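Local coordinates for protein GH30 Xylanase C (Talaromyces cellulolyticus CF-2612, PDB 6M5Z) that acts as a family GH30 endoxylanase, probably cleaving internal linkages of the xylan backbone with a TIM-barrel domain that carries a beta-sandwich partner, at residues Trp190-Tyr196 and Ile231-Phe237; Ala309-Trp313 and Val379-Ala383; Tyr418-Ser422 and Pro444-Val449. One frame throughout, in Å; residues are numbered along the deposited sequence.

Interaction 1 of 3, residues Trp190-Tyr196 and Ile231-Phe237; sequences WLNEPDY and IACCDPF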
# COMPACT_ATOMS: atom_id res chain seq x y z
N TRP A 190 11.67 4.18 7.97
CA TRP A 190 12.26 4.22 9.33
C TRP A 190 11.25 4.78 10.35
O TRP A 190 11.58 4.82 11.55
CB TRP A 190 13.55 5.03 9.34
CG TRP A 190 13.46 6.43 8.84
CD1 TRP A 190 13.46 6.89 7.55
CD2 TRP A 190 13.52 7.59 9.67
NE1 TRP A 190 13.45 8.26 7.53
CE2 TRP A 190 13.49 8.71 8.82
CE3 TRP A 190 13.56 7.75 11.05
CZ2 TRP A 190 13.56 10.01 9.33
CZ3 TRP A 190 13.65 9.04 11.55
CH2 TRP A 190 13.63 10.14 10.69
N LEU A 191 10.05 5.10 9.86
CA LEU A 191 8.97 5.70 10.68
C LEU A 191 7.61 5.10 10.28
O LEU A 191 7.43 4.73 9.10
CB LEU A 191 8.88 7.21 10.44
CG LEU A 191 10.08 8.05 10.85
CD1 LEU A 191 9.94 9.40 10.18
CD2 LEU A 191 10.16 8.16 12.37
N ASN A 192 6.68 5.13 11.22
CA ASN A 192 5.27 4.85 10.97
C ASN A 192 4.46 5.89 11.74
O ASN A 192 4.66 6.01 12.95
CB ASN A 192 4.84 3.45 11.38
CG ASN A 192 3.37 3.20 11.11
OD1 ASN A 192 2.98 3.10 9.97
ND2 ASN A 192 2.56 3.11 12.16
N GLU A 193 3.53 6.54 11.07
CA GLU A 193 2.67 7.57 11.71
C GLU A 193 3.40 8.40 12.77
O GLU A 193 3.01 8.48 13.93
CB GLU A 193 1.42 6.89 12.27
CG GLU A 193 0.69 6.10 11.19
CD GLU A 193 -0.63 5.45 11.60
OE1 GLU A 193 -0.84 5.29 12.83
OE2 GLU A 193 -1.47 5.17 10.70
N PRO A 194 4.50 9.09 12.40
CA PRO A 194 5.32 9.81 13.38
C PRO A 194 4.69 11.13 13.85
O PRO A 194 5.32 11.85 14.59
CB PRO A 194 6.64 10.05 12.63
CG PRO A 194 6.21 10.11 11.17
CD PRO A 194 5.07 9.11 11.05
N ASP A 195 3.44 11.34 13.44
CA ASP A 195 2.56 12.41 13.97
C ASP A 195 1.62 11.81 15.05
O ASP A 195 0.64 12.51 15.44
CB ASP A 195 1.79 13.08 12.82
CG ASP A 195 1.24 12.16 11.73
OD1 ASP A 195 1.32 10.89 11.88
OD2 ASP A 195 0.63 12.73 10.75
N TYR A 196 1.84 10.56 15.46
CA TYR A 196 0.88 9.82 16.31
C TYR A 196 1.67 9.04 17.35
O TYR A 196 2.64 8.35 16.97
CB TYR A 196 -0.03 8.98 15.40
CG TYR A 196 -1.13 8.21 16.10
CD1 TYR A 196 -1.99 8.85 16.97
CD2 TYR A 196 -1.32 6.86 15.86
CE1 TYR A 196 -3.02 8.16 17.59
CE2 TYR A 196 -2.34 6.15 16.46
CZ TYR A 196 -3.20 6.82 17.30
OH TYR A 196 -4.19 6.15 17.95
N ILE A 231 14.56 4.59 -0.08
CA ILE A 231 14.00 5.08 1.21
C ILE A 231 12.62 5.65 0.91
O ILE A 231 12.47 6.44 -0.00
CB ILE A 231 14.91 6.12 1.89
CG1 ILE A 231 16.31 5.59 2.16
CG2 ILE A 231 14.25 6.60 3.18
CD1 ILE A 231 17.32 6.69 2.51
N ALA A 232 11.65 5.31 1.75
CA ALA A 232 10.28 5.83 1.70
C ALA A 232 10.10 6.65 2.98
O ALA A 232 10.72 6.31 3.99
CB ALA A 232 9.33 4.67 1.62
N CYS A 233 9.33 7.73 2.94
CA CYS A 233 9.07 8.56 4.15
C CYS A 233 7.78 9.32 3.86
O CYS A 233 7.56 9.65 2.71
CB CYS A 233 10.23 9.52 4.45
SG CYS A 233 10.35 10.07 6.18
N CYS A 234 6.94 9.58 4.88
CA CYS A 234 7.20 9.23 6.27
C CYS A 234 5.99 8.58 6.93
O CYS A 234 5.92 8.55 8.19
CB CYS A 234 7.44 10.52 7.06
SG CYS A 234 8.82 11.49 6.44
N ASP A 235 5.05 8.06 6.15
CA ASP A 235 3.88 7.27 6.64
C ASP A 235 3.08 8.04 7.69
O ASP A 235 2.65 7.46 8.68
CB ASP A 235 4.37 5.88 7.14
CG ASP A 235 4.60 4.84 6.01
OD1 ASP A 235 5.63 4.93 5.31
OD2 ASP A 235 3.76 3.97 5.80
N PRO A 236 2.79 9.36 7.50
CA PRO A 236 1.89 10.06 8.42
C PRO A 236 0.51 9.40 8.54
O PRO A 236 0.02 8.81 7.62
CB PRO A 236 1.77 11.48 7.86
CG PRO A 236 2.20 11.33 6.40
CD PRO A 236 3.23 10.22 6.39
N PHE A 237 -0.11 9.61 9.72
CA PHE A 237 -1.46 9.18 10.13
C PHE A 237 -2.46 9.73 9.09
O PHE A 237 -3.49 9.06 8.86
CB PHE A 237 -1.69 9.61 11.59
CG PHE A 237 -2.89 9.04 12.32
CD1 PHE A 237 -3.21 7.69 12.28
CD2 PHE A 237 -3.71 9.86 13.09
CE1 PHE A 237 -4.30 7.17 12.96
CE2 PHE A 237 -4.81 9.34 13.77
CZ PHE A 237 -5.12 7.99 13.70
O HOH W 1 10.45 6.50 6.68
O HOH W 2 7.80 6.12 6.73
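At the apolar centre, the vicinal disulfide of Cys233 and Cys234 (SG to SG 2.1 Å), joined by a cis peptide, meets Leu191. Leu191 CD1 lies 4.1 Å from Cys233 SG and 4.2 Å from Cys234 CB, and Pro194 CG approaches Cys234 CB at 4.3 Å. Trp190 extends this patch: its NE1 is 3.8 Å from Cys233 SG, an oblique sulfur-aromatic contact, and the indole edge touches Ile231 CG2 from CD1 at 4.5 Å. At the far end, the rings of Tyr196 and Phe237 stack face to face, centroids 4.2 Å apart and planes 4° off parallel.

Between these apolar groups the polar links are few, and two of them run through water. Water 1 accepts from Trp190 N (2.9 Å) and donates to Ala232 O (2.7 Å); water 2 donates to Leu191 O (2.8 Å) and Asp235 OD1 (2.9 Å). Glu193 N makes a weak hydrogen bond to Asp235 O at 2.7 Å. A straighter one runs from Phe237 N to Asp195 OD1 (2.9 Å, 171°), with Asp195 inside the type I turn from Glu193 to Tyr196.

Apart from water 2, the carboxylates of Glu193 and Asp235 find polar partners outside the segments: Glu193 OE2 bonds His264, and Asp235 bonds Tyr128, Thr262, Thr283 and His264. Asn192-Glu193-Pro194 follows the fourth barrel strand, 187-189, where clan GH-A enzymes carry their acid/base glutamate, so this is probably the active-site end of the barrel. The loops meet through the disulfide and a ring stack, with one weak backbone bond, one Asp195 bond and two waters between.

Interaction 2 of 3, residues Ala309-Trp313 and Val379-Ala383; sequences ANLIW and VNVGA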
# COMPACT_ATOMS: atom_id res chain seq x y z
N ALA A 309 -14.05 0.93 -3.30
CA ALA A 309 -13.84 1.22 -4.74
C ALA A 309 -13.70 2.73 -4.93
O ALA A 309 -12.75 3.21 -5.58
CB ALA A 309 -14.95 0.63 -5.57
N ASN A 310 -14.60 3.50 -4.33
CA ASN A 310 -14.61 4.98 -4.45
C ASN A 310 -13.36 5.60 -3.80
O ASN A 310 -12.88 6.64 -4.32
CB ASN A 310 -15.91 5.56 -3.90
CG ASN A 310 -17.05 5.32 -4.87
OD1 ASN A 310 -16.94 5.71 -6.03
ND2 ASN A 310 -18.11 4.65 -4.44
N LEU A 311 -12.90 5.05 -2.67
CA LEU A 311 -11.70 5.59 -1.98
C LEU A 311 -10.45 5.35 -2.84
O LEU A 311 -9.64 6.24 -2.93
CB LEU A 311 -11.51 4.95 -0.60
CG LEU A 311 -12.51 5.41 0.45
CD1 LEU A 311 -12.49 4.49 1.66
CD2 LEU A 311 -12.21 6.85 0.86
N ILE A 312 -10.33 4.16 -3.45
CA ILE A 312 -9.17 3.86 -4.35
C ILE A 312 -9.24 4.80 -5.55
O ILE A 312 -8.19 5.40 -5.96
CB ILE A 312 -9.13 2.38 -4.77
CG1 ILE A 312 -8.97 1.45 -3.56
CG2 ILE A 312 -8.05 2.13 -5.82
CD1 ILE A 312 -9.36 0.02 -3.80
N TRP A 313 -10.44 5.03 -6.08
CA TRP A 313 -10.65 5.94 -7.22
C TRP A 313 -10.19 7.35 -6.83
O TRP A 313 -9.45 7.96 -7.57
CB TRP A 313 -12.11 5.94 -7.66
CG TRP A 313 -12.35 7.02 -8.69
CD1 TRP A 313 -12.18 6.95 -10.04
CD2 TRP A 313 -12.70 8.39 -8.40
NE1 TRP A 313 -12.45 8.18 -10.61
CE2 TRP A 313 -12.78 9.07 -9.63
CE3 TRP A 313 -13.01 9.09 -7.22
CZ2 TRP A 313 -13.12 10.43 -9.71
CZ3 TRP A 313 -13.38 10.41 -7.30
CH2 TRP A 313 -13.42 11.07 -8.54
N VAL A 379 -20.89 9.14 -11.55
CA VAL A 379 -20.10 8.01 -12.11
C VAL A 379 -18.62 8.40 -12.03
O VAL A 379 -18.24 9.38 -12.67
CB VAL A 379 -20.53 7.64 -13.54
CG1 VAL A 379 -19.67 6.53 -14.14
CG2 VAL A 379 -21.99 7.21 -13.56
N ASN A 380 -17.82 7.64 -11.31
CA ASN A 380 -16.39 7.95 -11.13
C ASN A 380 -15.62 7.12 -12.15
O ASN A 380 -15.79 5.88 -12.17
CB ASN A 380 -15.94 7.67 -9.70
CG ASN A 380 -16.40 8.69 -8.68
OD1 ASN A 380 -16.64 9.85 -9.02
ND2 ASN A 380 -16.61 8.25 -7.46
N VAL A 381 -14.91 7.79 -13.04
CA VAL A 381 -14.19 7.14 -14.15
C VAL A 381 -12.68 7.34 -13.94
O VAL A 381 -12.26 8.41 -13.54
CB VAL A 381 -14.68 7.66 -15.50
CG1 VAL A 381 -13.93 6.98 -16.61
CG2 VAL A 381 -16.18 7.45 -15.67
N GLY A 382 -11.91 6.33 -14.28
CA GLY A 382 -10.46 6.50 -14.46
C GLY A 382 -9.99 5.67 -15.63
O GLY A 382 -10.67 4.69 -15.99
N ALA A 383 -8.84 6.02 -16.20
CA ALA A 383 -8.28 5.19 -17.26
C ALA A 383 -6.77 5.10 -17.11
O ALA A 383 -6.12 6.03 -16.55
CB ALA A 383 -8.68 5.72 -18.61
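Here a helix of the TIM barrel lies against the beta-sandwich domain: 309-313 belongs to helix 305-318, which follows the seventh barrel strand, and 379-383 to strand 379-385. The two short axes come within 9.5 Å and cross at 50°, so the helix runs obliquely over the strand, and the gap is bridged by Asn310 and Trp313 from the helix and Asn380 from the strand.

Ala309 does not reach this strand; it packs on Ile396 of the neighbouring strand 391-397, and its carbonyl O takes the helical hydrogen bond from Trp313 N (3.0 Å). One residue on, Asn310 makes the first crossing link, its OD1 accepting from Asn380 ND2 at 2.9 Å, while its ND2 donates to Asn398. The one amide thus ties the helix to two places on the sandwich. Leu311 and Ile312 point elsewhere, Ile312 onto Phe356 and Phe359 of helix 351-360.

Trp313, a turn after Ala309, does most of the work, since its CB is directed toward the strand and the indole lies flat beneath Asn380. Asn380 CB sits over the five-membered ring, 3.5 Å from its centroid and 10° off the normal, a CH-pi contact. Gly382 has no side chain beside the indole edge, where Trp313 NE1 comes within 4.1 Å of Gly382 N. In the ring plane, that same Trp313 NE1 donates a nearly straight hydrogen bond (169°) to Val381 O at 2.9 Å.

Interaction 3 of 3, residues Tyr418-Ser422 and Pro444-Val449; sequences YYMDS and PARSMV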
# COMPACT_ATOMS: atom_id res chain seq x y z
N TYR A 418 -15.51 -6.70 -16.99
CA TYR A 418 -15.83 -7.33 -15.70
C TYR A 418 -16.62 -6.34 -14.87
O TYR A 418 -16.43 -5.11 -15.03
CB TYR A 418 -14.57 -7.73 -14.93
CG TYR A 418 -13.63 -8.50 -15.80
CD1 TYR A 418 -12.82 -7.81 -16.68
CD2 TYR A 418 -13.57 -9.88 -15.79
CE1 TYR A 418 -11.97 -8.47 -17.54
CE2 TYR A 418 -12.70 -10.56 -16.63
CZ TYR A 418 -11.90 -9.84 -17.49
OH TYR A 418 -11.00 -10.41 -18.36
N TYR A 419 -17.52 -6.85 -14.04
CA TYR A 419 -18.30 -6.01 -13.12
C TYR A 419 -18.38 -6.67 -11.74
O TYR A 419 -18.18 -7.90 -11.55
CB TYR A 419 -19.72 -5.69 -13.63
CG TYR A 419 -20.74 -6.79 -13.51
CD1 TYR A 419 -20.69 -7.90 -14.32
CD2 TYR A 419 -21.77 -6.73 -12.57
CE1 TYR A 419 -21.61 -8.93 -14.21
CE2 TYR A 419 -22.73 -7.72 -12.48
CZ TYR A 419 -22.64 -8.83 -13.29
OH TYR A 419 -23.53 -9.85 -13.22
N MET A 420 -18.64 -5.81 -10.79
CA MET A 420 -18.85 -6.17 -9.39
C MET A 420 -20.02 -5.32 -8.88
O MET A 420 -20.09 -4.11 -9.17
CB MET A 420 -17.55 -5.94 -8.62
CG MET A 420 -17.54 -6.48 -7.24
SD MET A 420 -17.78 -8.24 -7.13
CE MET A 420 -18.43 -8.27 -5.46
N ASP A 421 -21.01 -6.00 -8.29
CA ASP A 421 -22.17 -5.36 -7.62
C ASP A 421 -22.72 -6.37 -6.61
O ASP A 421 -22.16 -7.45 -6.48
CB ASP A 421 -23.19 -4.83 -8.63
CG ASP A 421 -24.01 -5.86 -9.40
OD1 ASP A 421 -23.93 -7.09 -9.06
OD2 ASP A 421 -24.69 -5.42 -10.35
N SER A 422 -23.82 -6.00 -5.93
CA SER A 422 -24.42 -6.79 -4.82
C SER A 422 -24.89 -8.15 -5.34
O SER A 422 -24.91 -9.11 -4.54
CB SER A 422 -25.53 -6.04 -4.11
OG SER A 422 -26.59 -5.75 -4.99
N PRO A 444 -24.42 -1.27 -14.24
CA PRO A 444 -25.46 -1.55 -13.25
C PRO A 444 -25.39 -0.53 -12.12
O PRO A 444 -24.36 0.11 -11.85
CB PRO A 444 -25.20 -2.98 -12.79
CG PRO A 444 -24.26 -3.56 -13.83
CD PRO A 444 -23.49 -2.39 -14.37
N ALA A 445 -26.52 -0.30 -11.47
CA ALA A 445 -26.59 0.55 -10.26
C ALA A 445 -25.54 0.10 -9.21
O ALA A 445 -25.37 -1.11 -9.00
CB ALA A 445 -27.98 0.47 -9.69
N ARG A 446 -24.95 1.05 -8.51
CA ARG A 446 -24.10 0.78 -7.31
C ARG A 446 -23.08 -0.29 -7.69
O ARG A 446 -22.93 -1.24 -6.95
CB ARG A 446 -24.95 0.33 -6.12
CG ARG A 446 -25.99 1.34 -5.66
CD ARG A 446 -25.40 2.63 -5.11
NE ARG A 446 -26.47 3.48 -4.57
CZ ARG A 446 -26.30 4.63 -3.92
NH1 ARG A 446 -25.09 5.09 -3.64
NH2 ARG A 446 -27.38 5.31 -3.51
N SER A 447 -22.42 -0.14 -8.83
CA SER A 447 -21.49 -1.16 -9.35
C SER A 447 -20.14 -0.55 -9.69
O SER A 447 -20.00 0.68 -9.79
CB SER A 447 -22.06 -1.85 -10.58
OG SER A 447 -21.99 -1.00 -11.73
N MET A 448 -19.18 -1.42 -9.92
CA MET A 448 -17.94 -1.07 -10.62
C MET A 448 -17.83 -1.96 -11.85
O MET A 448 -18.03 -3.17 -11.73
CB MET A 448 -16.71 -1.27 -9.74
CG MET A 448 -15.45 -0.74 -10.39
SD MET A 448 -14.08 -0.63 -9.19
CE MET A 448 -12.78 -0.17 -10.34
N VAL A 449 -17.47 -1.36 -12.97
CA VAL A 449 -17.18 -2.08 -14.23
C VAL A 449 -15.74 -1.73 -14.62
O VAL A 449 -15.41 -0.56 -14.62
CB VAL A 449 -18.16 -1.67 -15.34
CG1 VAL A 449 -17.77 -2.33 -16.67
CG2 VAL A 449 -19.60 -2.02 -14.95
O HOH W 3 -24.67 -3.24 -5.93
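This is an antiparallel strand pair of the beta-sandwich domain, entered through a G1 beta bulge. Strand 447-454 runs beside strand 414-420, where the axes of 418-420 and 447-449 approach to 4.7 Å at 164°, and Arg446 and Ser447 together face Asn397 on its other neighbour, strand 391-397. Arg446 adopts a left-handed backbone conformation (50°/47°), which lets the chain bulge before the regular strand begins.

Met420 and Met448 form the hydrogen-bonded pair: Met420 N donates to Met448 O and Met448 N to Met420 O, both at 2.9 Å. Next to it, Tyr419 and Val449 make a non-hydrogen-bonded pair with CA atoms 4.2 Å apart. Two CA-H...O contacts flank it: Val449 CA lies 3.2 Å from Tyr418 O, and Tyr419 CA lies 3.2 Å from Met448 O. Side chains alternate between faces. On one, Tyr419 CB meets Val449 CG2 at 3.9 Å and Tyr419 CD2 meets Pro444 CG at 4.2 Å, beside Phe430. On the other, both methionines extend to helix 351-360.

Beyond the pair, Asp421 CB rests 3.7 Å from Ser447 CB, and Asp421 OD1 accepts from Ala423 N, two residues on. Ser447 OG donates to Pro444 O at 2.6 Å, a link across the residues leading into the strand, and water 3 accepts from Ser422 N (2.9 Å) and donates to Arg446 O (2.8 Å). Bonding thus changes along the pair: direct backbone N-H...O hydrogen bonds where the strands are regular, and one water where they part, with apolar side chains serving both faces.

Along the chain the three contacts come in series, moving from the barrel to the sandwich. Interaction 1 lies at the ends of neighbouring barrel strands 187-189 and 230-233. Interaction 2 joins a barrel helix to strand 379-385, and interaction 3 lies wholly in the sandwich; strand 391-397 pairs with both 379-385 and 447-454, linking these two. Their centres are 12 Å apart, and they touch where Ala309 CB meets Met448 SD at 3.9 Å, with helix 351-360 packing against residues of both. Interaction 1 stands off, its centre 26 Å from interaction 2 and 35 Å from interaction 3, nearest atoms about 12 and 23 Å away. Interaction 1, at the probable catalytic end, thus touches neither of the others.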